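Local coordinates for protein ribonucleoside-diphosphate reductase, alpha chain (Actinobacillus ureae ATCC 25976, PDB 6DQX) that probably reduces ribonucleoside diphosphates to the deoxy forms as the catalytic alpha subunit of a class Id ribonucleotide reductase, and probably binds ATP, at residues R406-T409 with T410-S413; E310-T313 with Y314-D317; G257-D260 with V261-D264; F377-L380 with Q381-L385. All blocks are in the same frame, centred on the assembly; numbering follows the deposited sequence.

How the contacts relate
All four contacts are local, each within one unbroken run of chain, so none closes a long loop and they follow one another in series without nesting or crossing. From the N terminus, contact 3 comes first, where a loop turns into helix 260-264; contact 2 follows on helix 308-327 and contact 4 on helix 367-395. Contact 1, in the loop before helix 418-423, comes last and touches the other three: Arg407 and Asn408 reach Asp317 of contact 2, Thr409 meets Tyr262 of contact 3, and Met412 packs on Leu380 and Thr384 of contact 4. Contacts 2 and 4 are joined directly by the salt bridge of Glu310 with Lys383, whereas contact 3 touches neither.

Contact 1. Residues R406-T409 with T410-S413; sequences RRNT and TLMS. With EDO (1,2-ethanediol), chain F.
The backbone from Asn408 to Leu411 is irregular, with Thr409 in helical angles between extended neighbours, and this bend brings the Leu411 side chain back against Asn408. The run belongs to a largely buried loop of the ribonucleotide reductase barrel domain, between helix 367-395 and helix 418-423. Leu411 crosses Asn408 at about a right angle: its CD2 lies 3.7 Å from Asn408 O, while its CD1 is 4.0 Å from Asn408 OD1. The amide of Asn408 is engaged elsewhere, OD1 with Ser388 and ND2 with Arg344 O and Asp317. Thr409 OG1 bonds to Tyr262 OH and Thr410 OG1 to Leu346 O, so each threonine hydroxyl ties the loop to a different neighbour.

Arg406 folds alongside the same backbone. Its CD comes within 4.3 Å of Leu411 CD2, and its NH2 donates to Thr409 O at 2.9 Å, nearly straight at 163° and close to the guanidinium plane. A weak bond from Arg406 NE to Asn408 O adds a second tie. Arg407 leads the other way, bending at chi2 (79°), and salt-bridges Asp317 through NE; its NH2 donates to O2 of a 1,2-ethanediol molecule at 3.0 Å, met at the guanidinium edge.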
ATOM      1  N   ARG A 406     -10.040 -34.860  15.740  1.00 14.47           N
ATOM      2  CA  ARG A 406      -8.830 -34.799  14.937  1.00 13.12           C
ATOM      3  C   ARG A 406      -8.088 -33.498  15.189  1.00 12.85           C
ATOM      4  O   ARG A 406      -8.614 -32.592  15.842  1.00 12.88           O
ATOM      5  CB  ARG A 406      -9.140 -34.981  13.454  1.00 12.90           C
ATOM      6  CG  ARG A 406      -9.997 -33.888  12.835  1.00 12.58           C
ATOM      7  CD  ARG A 406     -10.128 -34.121  11.332  1.00 12.81           C
ATOM      8  NE  ARG A 406     -10.845 -32.998  10.730  1.00 13.37           N
ATOM      9  CZ  ARG A 406     -12.152 -32.744  10.833  1.00 13.86           C
ATOM     10  NH1 ARG A 406     -12.983 -33.557  11.491  1.00 15.04           N
ATOM     11  NH2 ARG A 406     -12.663 -31.658  10.245  1.00 14.15           N
ATOM     12  N   ARG A 407      -6.865 -33.465  14.672  1.00 12.13           N
ATOM     13  CA  ARG A 407      -5.902 -32.384  14.882  1.00 12.62           C
ATOM     14  C   ARG A 407      -6.046 -31.224  13.865  1.00 12.63           C
ATOM     15  O   ARG A 407      -5.655 -30.080  14.169  1.00 12.48           O
ATOM     16  CB  ARG A 407      -4.507 -33.007  14.751  1.00 13.53           C
ATOM     17  CG  ARG A 407      -3.298 -32.105  14.938  1.00 15.03           C
ATOM     18  CD  ARG A 407      -3.015 -31.849  16.383  1.00 15.08           C
ATOM     19  NE  ARG A 407      -1.692 -31.251  16.563  1.00 15.35           N
ATOM     20  CZ  ARG A 407      -1.352 -30.484  17.587  1.00 16.29           C
ATOM     21  NH1 ARG A 407      -2.225 -30.215  18.550  1.00 18.08           N
ATOM     22  NH2 ARG A 407      -0.131 -29.970  17.647  1.00 17.13           N
ATOM     23  N   ASN A 408      -6.531 -31.545  12.663  1.00 12.02           N
ATOM     24  CA  ASN A 408      -6.487 -30.671  11.479  1.00 11.84           C
ATOM     25  C   ASN A 408      -7.854 -30.542  10.847  1.00 11.85           C
ATOM     26  O   ASN A 408      -8.525 -31.539  10.611  1.00 12.11           O
ATOM     27  CB  ASN A 408      -5.552 -31.289  10.474  1.00 11.70           C
ATOM     28  CG  ASN A 408      -4.236 -31.680  11.099  1.00 11.62           C
ATOM     29  OD1 ASN A 408      -3.998 -32.865  11.384  1.00 11.76           O
ATOM     30  ND2 ASN A 408      -3.396 -30.680  11.397  1.00 10.63           N
ATOM     31  N   THR A 409      -8.285 -29.308  10.567  1.00 12.07           N
ATOM     32  CA  THR A 409      -9.646 -29.100  10.068  1.00 11.82           C
ATOM     33  C   THR A 409      -9.824 -29.706   8.686  1.00 11.92           C
ATOM     34  O   THR A 409     -10.886 -30.293   8.379  1.00 11.67           O
ATOM     35  CB  THR A 409     -10.058 -27.616  10.027  1.00 12.00           C
ATOM     36  OG1 THR A 409      -9.092 -26.881   9.279  1.00 11.72           O
ATOM     37  CG2 THR A 409     -10.207 -27.059  11.426  1.00 12.27           C
ATOM     38  N   THR A 410      -8.766 -29.582   7.880  1.00 11.61           N
ATOM     39  CA  THR A 410      -8.674 -30.170   6.565  1.00 11.98           C
ATOM     40  C   THR A 410      -7.338 -30.893   6.429  1.00 11.77           C
ATOM     41  O   THR A 410      -6.354 -30.529   7.074  1.00 11.83           O
ATOM     42  CB  THR A 410      -8.768 -29.089   5.446  1.00 12.55           C
ATOM     43  OG1 THR A 410      -7.626 -28.215   5.521  1.00 13.57           O
ATOM     44  CG2 THR A 410     -10.080 -28.319   5.594  1.00 12.94           C
ATOM     45  N   LEU A 411      -7.318 -31.908   5.577  1.00 11.95           N
ATOM     46  CA  LEU A 411      -6.162 -32.736   5.314  1.00 12.77           C
ATOM     47  C   LEU A 411      -5.647 -32.702   3.867  1.00 11.91           C
ATOM     48  O   LEU A 411      -4.429 -32.843   3.674  1.00 11.74           O
ATOM     49  CB  LEU A 411      -6.472 -34.196   5.673  1.00 13.80           C
ATOM     50  CG  LEU A 411      -6.388 -34.586   7.161  1.00 16.55           C
ATOM     51  CD1 LEU A 411      -5.007 -34.233   7.732  1.00 17.04           C
ATOM     52  CD2 LEU A 411      -7.487 -33.960   7.979  1.00 18.25           C
ATOM     53  N   MET A 412      -6.519 -32.525   2.881  1.00 11.89           N
ATOM     54  CA  MET A 412      -6.130 -32.721   1.470  1.00 11.98           C
ATOM     55  C   MET A 412      -6.511 -31.620   0.513  1.00 12.20           C
ATOM     56  O   MET A 412      -7.603 -31.080   0.584  1.00 11.99           O
ATOM     57  CB  MET A 412      -6.699 -34.058   0.931  1.00 13.35           C
ATOM     58  CG  MET A 412      -6.030 -35.276   1.544  1.00 14.34           C
ATOM     59  SD  MET A 412      -6.757 -36.828   0.981  1.00 17.21           S
ATOM     60  CE  MET A 412      -6.149 -36.718  -0.703  1.00 18.17           C
ATOM     61  N   SER A 413      -5.607 -31.342  -0.418  1.00 12.38           N
ATOM     62  CA  SER A 413      -5.849 -30.360  -1.462  1.00 12.86           C
ATOM     63  C   SER A 413      -4.934 -30.689  -2.611  1.00 12.51           C
ATOM     64  O   SER A 413      -3.774 -31.079  -2.390  1.00 13.03           O
ATOM     65  CB  SER A 413      -5.548 -28.934  -0.941  1.00 14.14           C
ATOM     66  OG  SER A 413      -4.185 -28.781  -0.631  1.00 17.47           O
TER
HETATM   67  C1  EDO F 605       4.216 -31.242  17.172  1.00 32.66           C
HETATM   68  O1  EDO F 605       4.761 -30.069  16.551  1.00 35.43           O
HETATM   69  C2  EDO F 605       3.066 -31.826  16.369  1.00 31.42           C
HETATM   70  O2  EDO F 605       2.153 -30.811  15.967  1.00 29.62           O

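Contact 2. Residues E310-T313 with Y314-D317; sequences EVLT and YFLD. With EDO (1,2-ethanediol), chain F.
Tyr314 N donates to Glu310 O at 2.9 Å in a nearly straight bond (173°), and the Tyr314 ring comes back beside the same carbonyl, its CD1 lying 3.1 Å from Glu310 O. With CG beside the backbone N (chi1 -84°), the ring turns toward the preceding turn. Phe315 takes the other course: CG is anti to N (chi1 176°), so its ring leads off from the helix, and CD2 keeps an apolar contact of 4.3 Å with Leu312 CD1. Leu316 CG rests 3.5 Å from Leu312 O, the acceptor for Leu316 N.

With the bonds of Phe315 N to Val311 O and Asp317 N to Thr313 O, the four N-H groups of 314-317 donate in turn to the carbonyls four residues back, the i to i+4 pattern of an alpha-helix, here the N-terminal half of helix 308-327 in the barrel domain. Leu312 and Leu316 pack on strands 288-296 and 347-351, while Val311 and Phe315 face helix 72-82, where the Phe315 ring meets Phe76; it also packs edge-to-face with Phe95. The Phe315 side chain lies about 11 Å from that of His65, a magnesium-binding residue, although no magnesium is bound to this chain.

Further out, Glu310 OE2 makes salt bridges with Lys386 and Lys383, Tyr314 OH bonds to Glu390, and Asp317 OD1 bridges Arg344. Asp317 OD2 accepts from 1,2-ethanediol O2 at 2.6 Å.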
ATOM      1  N   GLU A 310       0.531 -41.378   6.194  1.00 13.22           N
ATOM      2  CA  GLU A 310       0.454 -40.980   7.588  1.00 13.84           C
ATOM      3  C   GLU A 310       1.686 -40.217   8.043  1.00 12.97           C
ATOM      4  O   GLU A 310       1.582 -39.202   8.760  1.00 13.74           O
ATOM      5  CB  GLU A 310       0.255 -42.210   8.468  1.00 15.12           C
ATOM      6  CG  GLU A 310      -1.091 -42.872   8.234  1.00 16.58           C
ATOM      7  CD  GLU A 310      -1.088 -43.972   7.202  1.00 17.86           C
ATOM      8  OE1 GLU A 310      -0.329 -43.927   6.201  1.00 17.83           O
ATOM      9  OE2 GLU A 310      -1.933 -44.896   7.364  1.00 21.74           O
ATOM     10  N   VAL A 311       2.857 -40.699   7.622  1.00 12.58           N
ATOM     11  CA  VAL A 311       4.120 -40.023   7.949  1.00 12.65           C
ATOM     12  C   VAL A 311       4.134 -38.623   7.363  1.00 12.37           C
ATOM     13  O   VAL A 311       4.550 -37.675   8.053  1.00 11.50           O
ATOM     14  CB  VAL A 311       5.350 -40.878   7.524  1.00 13.03           C
ATOM     15  CG1 VAL A 311       6.642 -40.073   7.469  1.00 13.44           C
ATOM     16  CG2 VAL A 311       5.496 -42.038   8.514  1.00 13.87           C
ATOM     17  N   LEU A 312       3.660 -38.485   6.121  1.00 11.75           N
ATOM     18  CA  LEU A 312       3.624 -37.165   5.494  1.00 11.89           C
ATOM     19  C   LEU A 312       2.623 -36.221   6.218  1.00 11.79           C
ATOM     20  O   LEU A 312       2.902 -35.032   6.399  1.00 11.89           O
ATOM     21  CB  LEU A 312       3.349 -37.280   3.987  1.00 11.58           C
ATOM     22  CG  LEU A 312       3.654 -36.009   3.187  1.00 11.72           C
ATOM     23  CD1 LEU A 312       5.143 -35.638   3.239  1.00 11.86           C
ATOM     24  CD2 LEU A 312       3.211 -36.175   1.738  1.00 12.12           C
ATOM     25  N   THR A 313       1.489 -36.760   6.670  1.00 12.24           N
ATOM     26  CA  THR A 313       0.518 -35.994   7.456  1.00 12.76           C
ATOM     27  C   THR A 313       1.115 -35.459   8.782  1.00 13.13           C
ATOM     28  O   THR A 313       0.982 -34.257   9.114  1.00 11.77           O
ATOM     29  CB  THR A 313      -0.746 -36.833   7.710  1.00 12.84           C
ATOM     30  OG1 THR A 313      -1.274 -37.265   6.443  1.00 13.15           O
ATOM     31  CG2 THR A 313      -1.784 -36.043   8.496  1.00 13.00           C
ATOM     32  N   TYR A 314       1.795 -36.358   9.504  1.00 13.51           N
ATOM     33  CA  TYR A 314       2.548 -36.004  10.717  1.00 13.95           C
ATOM     34  C   TYR A 314       3.546 -34.900  10.412  1.00 13.32           C
ATOM     35  O   TYR A 314       3.668 -33.942  11.174  1.00 13.43           O
ATOM     36  CB  TYR A 314       3.300 -37.204  11.266  1.00 14.93           C
ATOM     37  CG  TYR A 314       2.508 -38.126  12.166  1.00 16.14           C
ATOM     38  CD1 TYR A 314       1.249 -38.599  11.808  1.00 16.32           C
ATOM     39  CD2 TYR A 314       3.041 -38.542  13.386  1.00 18.03           C
ATOM     40  CE1 TYR A 314       0.547 -39.471  12.635  1.00 17.68           C
ATOM     41  CE2 TYR A 314       2.349 -39.403  14.223  1.00 18.89           C
ATOM     42  CZ  TYR A 314       1.112 -39.871  13.844  1.00 19.12           C
ATOM     43  OH  TYR A 314       0.452 -40.743  14.672  1.00 20.09           O
ATOM     44  N   PHE A 315       4.206 -35.009   9.257  1.00 13.46           N
ATOM     45  CA  PHE A 315       5.210 -34.013   8.868  1.00 13.53           C
ATOM     46  C   PHE A 315       4.574 -32.654   8.656  1.00 13.32           C
ATOM     47  O   PHE A 315       5.093 -31.638   9.138  1.00 12.62           O
ATOM     48  CB  PHE A 315       5.965 -34.447   7.607  1.00 13.75           C
ATOM     49  CG  PHE A 315       6.936 -33.429   7.111  1.00 14.06           C
ATOM     50  CD1 PHE A 315       8.083 -33.186   7.828  1.00 13.95           C
ATOM     51  CD2 PHE A 315       6.705 -32.722   5.918  1.00 13.82           C
ATOM     52  CE1 PHE A 315       9.001 -32.249   7.387  1.00 14.33           C
ATOM     53  CE2 PHE A 315       7.618 -31.795   5.469  1.00 14.20           C
ATOM     54  CZ  PHE A 315       8.780 -31.575   6.193  1.00 14.16           C
ATOM     55  N   LEU A 316       3.459 -32.624   7.932  1.00 13.14           N
ATOM     56  CA  LEU A 316       2.753 -31.370   7.681  1.00 12.68           C
ATOM     57  C   LEU A 316       2.224 -30.733   8.966  1.00 12.95           C
ATOM     58  O   LEU A 316       2.243 -29.507   9.118  1.00 12.41           O
ATOM     59  CB  LEU A 316       1.647 -31.582   6.661  1.00 13.07           C
ATOM     60  CG  LEU A 316       2.169 -31.854   5.238  1.00 12.95           C
ATOM     61  CD1 LEU A 316       1.012 -32.000   4.290  1.00 13.62           C
ATOM     62  CD2 LEU A 316       3.109 -30.750   4.741  1.00 13.70           C
ATOM     63  N   ASP A 317       1.825 -31.554   9.933  1.00 13.19           N
ATOM     64  CA  ASP A 317       1.424 -30.988  11.214  1.00 14.48           C
ATOM     65  C   ASP A 317       2.583 -30.308  11.939  1.00 14.06           C
ATOM     66  O   ASP A 317       2.392 -29.251  12.508  1.00 13.64           O
ATOM     67  CB  ASP A 317       0.767 -32.020  12.106  1.00 14.71           C
ATOM     68  CG  ASP A 317       0.013 -31.391  13.248  1.00 15.27           C
ATOM     69  OD1 ASP A 317      -0.869 -30.547  12.981  1.00 14.90           O
ATOM     70  OD2 ASP A 317       0.283 -31.736  14.422  1.00 16.16           O
TER
HETATM   71  C1  EDO F 605       4.216 -31.242  17.172  1.00 32.66           C
HETATM   72  O1  EDO F 605       4.761 -30.069  16.551  1.00 35.43           O
HETATM   73  C2  EDO F 605       3.066 -31.826  16.369  1.00 31.42           C
HETATM   74  O2  EDO F 605       2.153 -30.811  15.967  1.00 29.62           O

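Contact 3. Residues G257-D260 with V261-D264; sequences GRPD and VYKD
Pro259 O is gripped by two backbone N-H groups, from Tyr262 at 3.0 Å and, weakly, from Lys263 at 3.4 Å. The Tyr262 N-H approaches from above the carbonyl plane, 44° out of it. Pro259 is the N-cap residue of the short helix 260-264, and the following i to i+4 bond, Asp264 N to Asp260 O, is 2.7 Å.

The proline ring also packs against the helix, its CG lying 3.7 Å from CD2 of the Tyr262 ring and its CB near Val261 CG1. On another flank Arg258, bent at chi3 (-69°), folds over the first turn: its CD rests 3.9 Å from Tyr262 CB, and one guanidinium face lies against the Lys263 stem. Its NE and NH1 bond to Asn255 O and Met267 O. Lys263, extended beyond CG, runs past Arg258 O to reach Ala256 O with NZ.

A water donates to Arg258 O and Asp260 OD1, both at 2.7 Å, and accepts a weak bond from Lys263 NZ. Asp260 OD1 and Lys263 NZ remain 5.0 Å apart, so any link between them runs through this water, and weakly on the lysine side, and the nearby opposite charges probably favour each other's ionised form.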
ATOM      1  N   GLY A 257     -19.300 -28.344   0.260  1.00 15.68           N
ATOM      2  CA  GLY A 257     -18.254 -29.334   0.469  1.00 15.64           C
ATOM      3  C   GLY A 257     -17.359 -29.128   1.672  1.00 15.27           C
ATOM      4  O   GLY A 257     -16.374 -29.845   1.813  1.00 15.02           O
ATOM      5  N   ARG A 258     -17.654 -28.134   2.522  1.00 14.66           N
ATOM      6  CA  ARG A 258     -16.841 -27.915   3.712  1.00 15.00           C
ATOM      7  C   ARG A 258     -16.974 -29.066   4.705  1.00 14.77           C
ATOM      8  O   ARG A 258     -18.032 -29.705   4.771  1.00 14.07           O
ATOM      9  CB  ARG A 258     -17.295 -26.680   4.465  1.00 14.72           C
ATOM     10  CG  ARG A 258     -17.012 -25.396   3.746  1.00 15.64           C
ATOM     11  CD  ARG A 258     -17.647 -24.248   4.499  1.00 14.82           C
ATOM     12  NE  ARG A 258     -19.100 -24.294   4.418  1.00 15.22           N
ATOM     13  CZ  ARG A 258     -19.935 -23.497   5.080  1.00 16.58           C
ATOM     14  NH1 ARG A 258     -19.495 -22.587   5.951  1.00 17.36           N
ATOM     15  NH2 ARG A 258     -21.232 -23.628   4.886  1.00 17.31           N
ATOM     16  N   PRO A 259     -15.925 -29.292   5.509  1.00 15.11           N
ATOM     17  CA  PRO A 259     -16.135 -30.207   6.640  1.00 15.14           C
ATOM     18  C   PRO A 259     -17.260 -29.742   7.571  1.00 15.94           C
ATOM     19  O   PRO A 259     -17.493 -28.527   7.723  1.00 14.24           O
ATOM     20  CB  PRO A 259     -14.807 -30.166   7.387  1.00 15.72           C
ATOM     21  CG  PRO A 259     -14.151 -28.905   6.978  1.00 15.51           C
ATOM     22  CD  PRO A 259     -14.602 -28.635   5.564  1.00 15.16           C
ATOM     23  N   ASP A 260     -17.916 -30.693   8.231  1.00 15.39           N
ATOM     24  CA  ASP A 260     -18.997 -30.371   9.170  1.00 17.05           C
ATOM     25  C   ASP A 260     -18.643 -29.260  10.163  1.00 15.97           C
ATOM     26  O   ASP A 260     -19.497 -28.401  10.466  1.00 16.96           O
ATOM     27  CB  ASP A 260     -19.446 -31.608   9.943  1.00 19.02           C
ATOM     28  CG  ASP A 260     -20.213 -32.617   9.084  1.00 21.53           C
ATOM     29  OD1 ASP A 260     -20.499 -32.377   7.894  1.00 22.87           O
ATOM     30  OD2 ASP A 260     -20.485 -33.703   9.623  1.00 24.86           O
ATOM     31  N   VAL A 261     -17.413 -29.269  10.673  1.00 14.58           N
ATOM     32  CA  VAL A 261     -17.006 -28.261  11.673  1.00 14.76           C
ATOM     33  C   VAL A 261     -17.211 -26.837  11.167  1.00 14.12           C
ATOM     34  O   VAL A 261     -17.641 -25.971  11.939  1.00 14.54           O
ATOM     35  CB  VAL A 261     -15.558 -28.449  12.175  1.00 14.85           C
ATOM     36  CG1 VAL A 261     -14.552 -28.290  11.042  1.00 15.88           C
ATOM     37  CG2 VAL A 261     -15.245 -27.484  13.316  1.00 15.67           C
ATOM     38  N   TYR A 262     -16.943 -26.582   9.879  1.00 13.18           N
ATOM     39  CA  TYR A 262     -17.114 -25.234   9.361  1.00 12.94           C
ATOM     40  C   TYR A 262     -18.578 -24.898   9.125  1.00 13.56           C
ATOM     41  O   TYR A 262     -18.988 -23.768   9.327  1.00 16.22           O
ATOM     42  CB  TYR A 262     -16.301 -25.028   8.088  1.00 12.49           C
ATOM     43  CG  TYR A 262     -14.780 -25.000   8.285  1.00 12.24           C
ATOM     44  CD1 TYR A 262     -14.194 -24.714   9.526  1.00 11.86           C
ATOM     45  CD2 TYR A 262     -13.936 -25.198   7.201  1.00 12.24           C
ATOM     46  CE1 TYR A 262     -12.812 -24.654   9.681  1.00 11.70           C
ATOM     47  CE2 TYR A 262     -12.544 -25.145   7.341  1.00 11.80           C
ATOM     48  CZ  TYR A 262     -11.990 -24.857   8.584  1.00 11.77           C
ATOM     49  OH  TYR A 262     -10.633 -24.742   8.739  1.00 11.10           O
ATOM     50  N   LYS A 263     -19.369 -25.891   8.739  1.00 13.61           N
ATOM     51  CA  LYS A 263     -20.806 -25.725   8.628  1.00 14.18           C
ATOM     52  C   LYS A 263     -21.436 -25.448   9.984  1.00 14.65           C
ATOM     53  O   LYS A 263     -22.311 -24.577  10.112  1.00 15.27           O
ATOM     54  CB  LYS A 263     -21.441 -26.973   7.997  1.00 14.35           C
ATOM     55  CG  LYS A 263     -21.082 -27.145   6.536  1.00 15.33           C
ATOM     56  CD  LYS A 263     -21.713 -28.400   5.970  1.00 16.78           C
ATOM     57  CE  LYS A 263     -21.389 -28.493   4.496  1.00 17.47           C
ATOM     58  NZ  LYS A 263     -21.965 -29.738   3.952  1.00 18.74           N
ATOM     59  N   ASP A 264     -20.988 -26.189  10.990  1.00 14.09           N
ATOM     60  CA  ASP A 264     -21.515 -26.101  12.360  1.00 15.77           C
ATOM     61  C   ASP A 264     -21.304 -24.712  12.974  1.00 16.61           C
ATOM     62  O   ASP A 264     -22.071 -24.287  13.857  1.00 17.42           O
ATOM     63  CB  ASP A 264     -20.806 -27.102  13.277  1.00 15.89           C
ATOM     64  CG  ASP A 264     -21.173 -28.576  12.990  1.00 17.73           C
ATOM     65  OD1 ASP A 264     -22.168 -28.875  12.303  1.00 18.27           O
ATOM     66  OD2 ASP A 264     -20.417 -29.445  13.470  1.00 17.46           O
TER
HETATM   67  O   HOH W   1     -19.622 -31.740   5.434  1.00 29.41           O

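Contact 4. Residues F377-L380 with Q381-L385; sequences FKTL and QEKTL
Lys378 starts with CG anti to the backbone N (chi1 -175°) and runs extended until a bend at chi4, while Glu382 sets CG beside its own N (chi1 -71°) and stretches back along the helix; the two side chains thus converge from one turn apart. Their salt bridge joins Lys378 NZ to Glu382 OE2 at 2.8 Å, the ammonium arriving on the syn side of the carboxylate and 19° out of its plane. The stem of Glu382 is also close to the lysine's backbone, with CG 3.3 Å from Lys378 O, the acceptor for Glu382 N.

One residue further along, Thr379 and Lys383 lie side by side and point the same way, Thr379 CG2 touching Lys383 CD at 3.6 Å. The lysine then bends at chi3 and chi4, and its NZ reaches Thr306 O. Thr379 OG1 is bonded back to Leu375 O.

All of this lies on one length of helix 367-395 in the barrel domain, whose i to i+4 ladder includes Gln381 N to Phe377 O and Lys383 N to Thr379 O. The salt bridge occupies an exposed side of the helix. Its buried side carries Phe377, Leu380 and Thr384: Phe377 and Leu380 pack on Val350 of strand 347-351, and Thr384 rests on Leu348 there, on Thr313 and on Met412.

Leu380 O is held twice. Thr384 N donates to it at 3.0 Å and Thr384 OG1 at 2.8 Å, from opposite faces of the carbonyl plane; the hydroxyl stands between the backbone N and the carbonyl carbon, which lets it turn back to Leu380 O.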
ATOM      1  N   PHE A 377      -7.770 -42.061  -4.321  1.00 12.09           N
ATOM      2  CA  PHE A 377      -8.228 -40.933  -3.490  1.00 12.29           C
ATOM      3  C   PHE A 377      -9.026 -41.371  -2.273  1.00 12.02           C
ATOM      4  O   PHE A 377      -8.921 -40.761  -1.233  1.00 11.72           O
ATOM      5  CB  PHE A 377      -8.876 -39.891  -4.359  1.00 12.20           C
ATOM      6  CG  PHE A 377      -7.865 -39.181  -5.197  1.00 11.45           C
ATOM      7  CD1 PHE A 377      -7.106 -38.138  -4.655  1.00 11.61           C
ATOM      8  CD2 PHE A 377      -7.600 -39.588  -6.471  1.00 11.24           C
ATOM      9  CE1 PHE A 377      -6.151 -37.519  -5.424  1.00 11.44           C
ATOM     10  CE2 PHE A 377      -6.629 -39.002  -7.230  1.00 11.43           C
ATOM     11  CZ  PHE A 377      -5.916 -37.932  -6.706  1.00 11.51           C
ATOM     12  N   LYS A 378      -9.733 -42.503  -2.378  1.00 12.16           N
ATOM     13  CA  LYS A 378     -10.353 -43.105  -1.211  1.00 13.04           C
ATOM     14  C   LYS A 378      -9.315 -43.526  -0.177  1.00 12.40           C
ATOM     15  O   LYS A 378      -9.500 -43.324   1.047  1.00 12.72           O
ATOM     16  CB  LYS A 378     -11.259 -44.291  -1.621  1.00 14.63           C
ATOM     17  CG  LYS A 378     -12.039 -44.909  -0.445  1.00 16.83           C
ATOM     18  CD  LYS A 378     -13.016 -45.985  -0.952  1.00 19.77           C
ATOM     19  CE  LYS A 378     -13.954 -46.452   0.153  1.00 24.16           C
ATOM     20  NZ  LYS A 378     -13.295 -47.449   1.039  1.00 27.44           N
ATOM     21  N   THR A 379      -8.250 -44.156  -0.649  1.00 12.59           N
ATOM     22  CA  THR A 379      -7.166 -44.618   0.217  1.00 12.96           C
ATOM     23  C   THR A 379      -6.513 -43.437   0.932  1.00 13.07           C
ATOM     24  O   THR A 379      -6.283 -43.465   2.147  1.00 11.96           O
ATOM     25  CB  THR A 379      -6.105 -45.381  -0.584  1.00 13.50           C
ATOM     26  OG1 THR A 379      -6.713 -46.515  -1.246  1.00 14.07           O
ATOM     27  CG2 THR A 379      -4.992 -45.871   0.289  1.00 14.12           C
ATOM     28  N   LEU A 380      -6.222 -42.408   0.160  1.00 12.21           N
ATOM     29  CA  LEU A 380      -5.628 -41.183   0.767  1.00 12.35           C
ATOM     30  C   LEU A 380      -6.525 -40.496   1.791  1.00 12.00           C
ATOM     31  O   LEU A 380      -6.052 -40.097   2.859  1.00 12.49           O
ATOM     32  CB  LEU A 380      -5.184 -40.228  -0.327  1.00 12.83           C
ATOM     33  CG  LEU A 380      -3.880 -40.669  -1.007  1.00 13.00           C
ATOM     34  CD1 LEU A 380      -3.616 -39.761  -2.204  1.00 13.80           C
ATOM     35  CD2 LEU A 380      -2.705 -40.716  -0.049  1.00 13.24           C
ATOM     36  N   GLN A 381      -7.827 -40.414   1.512  1.00 12.34           N
ATOM     37  CA  GLN A 381      -8.763 -39.802   2.458  1.00 12.41           C
ATOM     38  C   GLN A 381      -8.737 -40.557   3.796  1.00 12.34           C
ATOM     39  O   GLN A 381      -8.691 -39.953   4.872  1.00 10.87           O
ATOM     40  CB  GLN A 381     -10.176 -39.781   1.900  1.00 13.62           C
ATOM     41  CG  GLN A 381     -11.205 -39.141   2.824  1.00 15.57           C
ATOM     42  CD  GLN A 381     -12.648 -39.413   2.457  1.00 17.87           C
ATOM     43  OE1 GLN A 381     -13.042 -40.572   2.202  1.00 20.94           O
ATOM     44  NE2 GLN A 381     -13.476 -38.358   2.504  1.00 19.45           N
ATOM     45  N   GLU A 382      -8.742 -41.889   3.707  1.00 13.13           N
ATOM     46  CA  GLU A 382      -8.809 -42.712   4.916  1.00 14.52           C
ATOM     47  C   GLU A 382      -7.550 -42.607   5.747  1.00 13.49           C
ATOM     48  O   GLU A 382      -7.611 -42.469   6.980  1.00 13.00           O
ATOM     49  CB  GLU A 382      -9.080 -44.180   4.535  1.00 16.80           C
ATOM     50  CG  GLU A 382     -10.496 -44.385   4.019  1.00 19.72           C
ATOM     51  CD  GLU A 382     -10.755 -45.760   3.398  1.00 22.63           C
ATOM     52  OE1 GLU A 382      -9.806 -46.558   3.272  1.00 24.14           O
ATOM     53  OE2 GLU A 382     -11.920 -46.036   3.000  1.00 26.05           O
ATOM     54  N   LYS A 383      -6.408 -42.683   5.073  1.00 12.65           N
ATOM     55  CA  LYS A 383      -5.117 -42.712   5.746  1.00 13.36           C
ATOM     56  C   LYS A 383      -4.751 -41.369   6.364  1.00 13.37           C
ATOM     57  O   LYS A 383      -4.291 -41.316   7.519  1.00 13.57           O
ATOM     58  CB  LYS A 383      -4.036 -43.236   4.803  1.00 14.06           C
ATOM     59  CG  LYS A 383      -4.230 -44.725   4.546  1.00 15.16           C
ATOM     60  CD  LYS A 383      -3.388 -45.270   3.422  1.00 16.62           C
ATOM     61  CE  LYS A 383      -1.968 -45.608   3.805  1.00 17.63           C
ATOM     62  NZ  LYS A 383      -1.840 -46.563   4.963  1.00 17.49           N
ATOM     63  N   THR A 384      -5.009 -40.286   5.632  1.00 12.89           N
ATOM     64  CA  THR A 384      -4.750 -38.926   6.187  1.00 13.00           C
ATOM     65  C   THR A 384      -5.667 -38.604   7.377  1.00 13.15           C
ATOM     66  O   THR A 384      -5.216 -38.051   8.378  1.00 13.11           O
ATOM     67  CB  THR A 384      -4.845 -37.813   5.120  1.00 12.73           C
ATOM     68  OG1 THR A 384      -6.117 -37.822   4.473  1.00 12.46           O
ATOM     69  CG2 THR A 384      -3.753 -37.968   4.093  1.00 13.29           C
ATOM     70  N   LEU A 385      -6.950 -38.960   7.296  1.00 13.15           N
ATOM     71  CA  LEU A 385      -7.839 -38.760   8.419  1.00 13.47           C
ATOM     72  C   LEU A 385      -7.411 -39.580   9.649  1.00 14.07           C
ATOM     73  O   LEU A 385      -7.404 -39.078  10.768  1.00 13.40           O
ATOM     74  CB  LEU A 385      -9.290 -39.116   8.054  1.00 14.07           C
ATOM     75  CG  LEU A 385     -10.319 -39.025   9.170  1.00 15.03           C
ATOM     76  CD1 LEU A 385     -10.283 -37.639   9.829  1.00 16.20           C
ATOM     77  CD2 LEU A 385     -11.721 -39.353   8.646  1.00 16.16           C
TER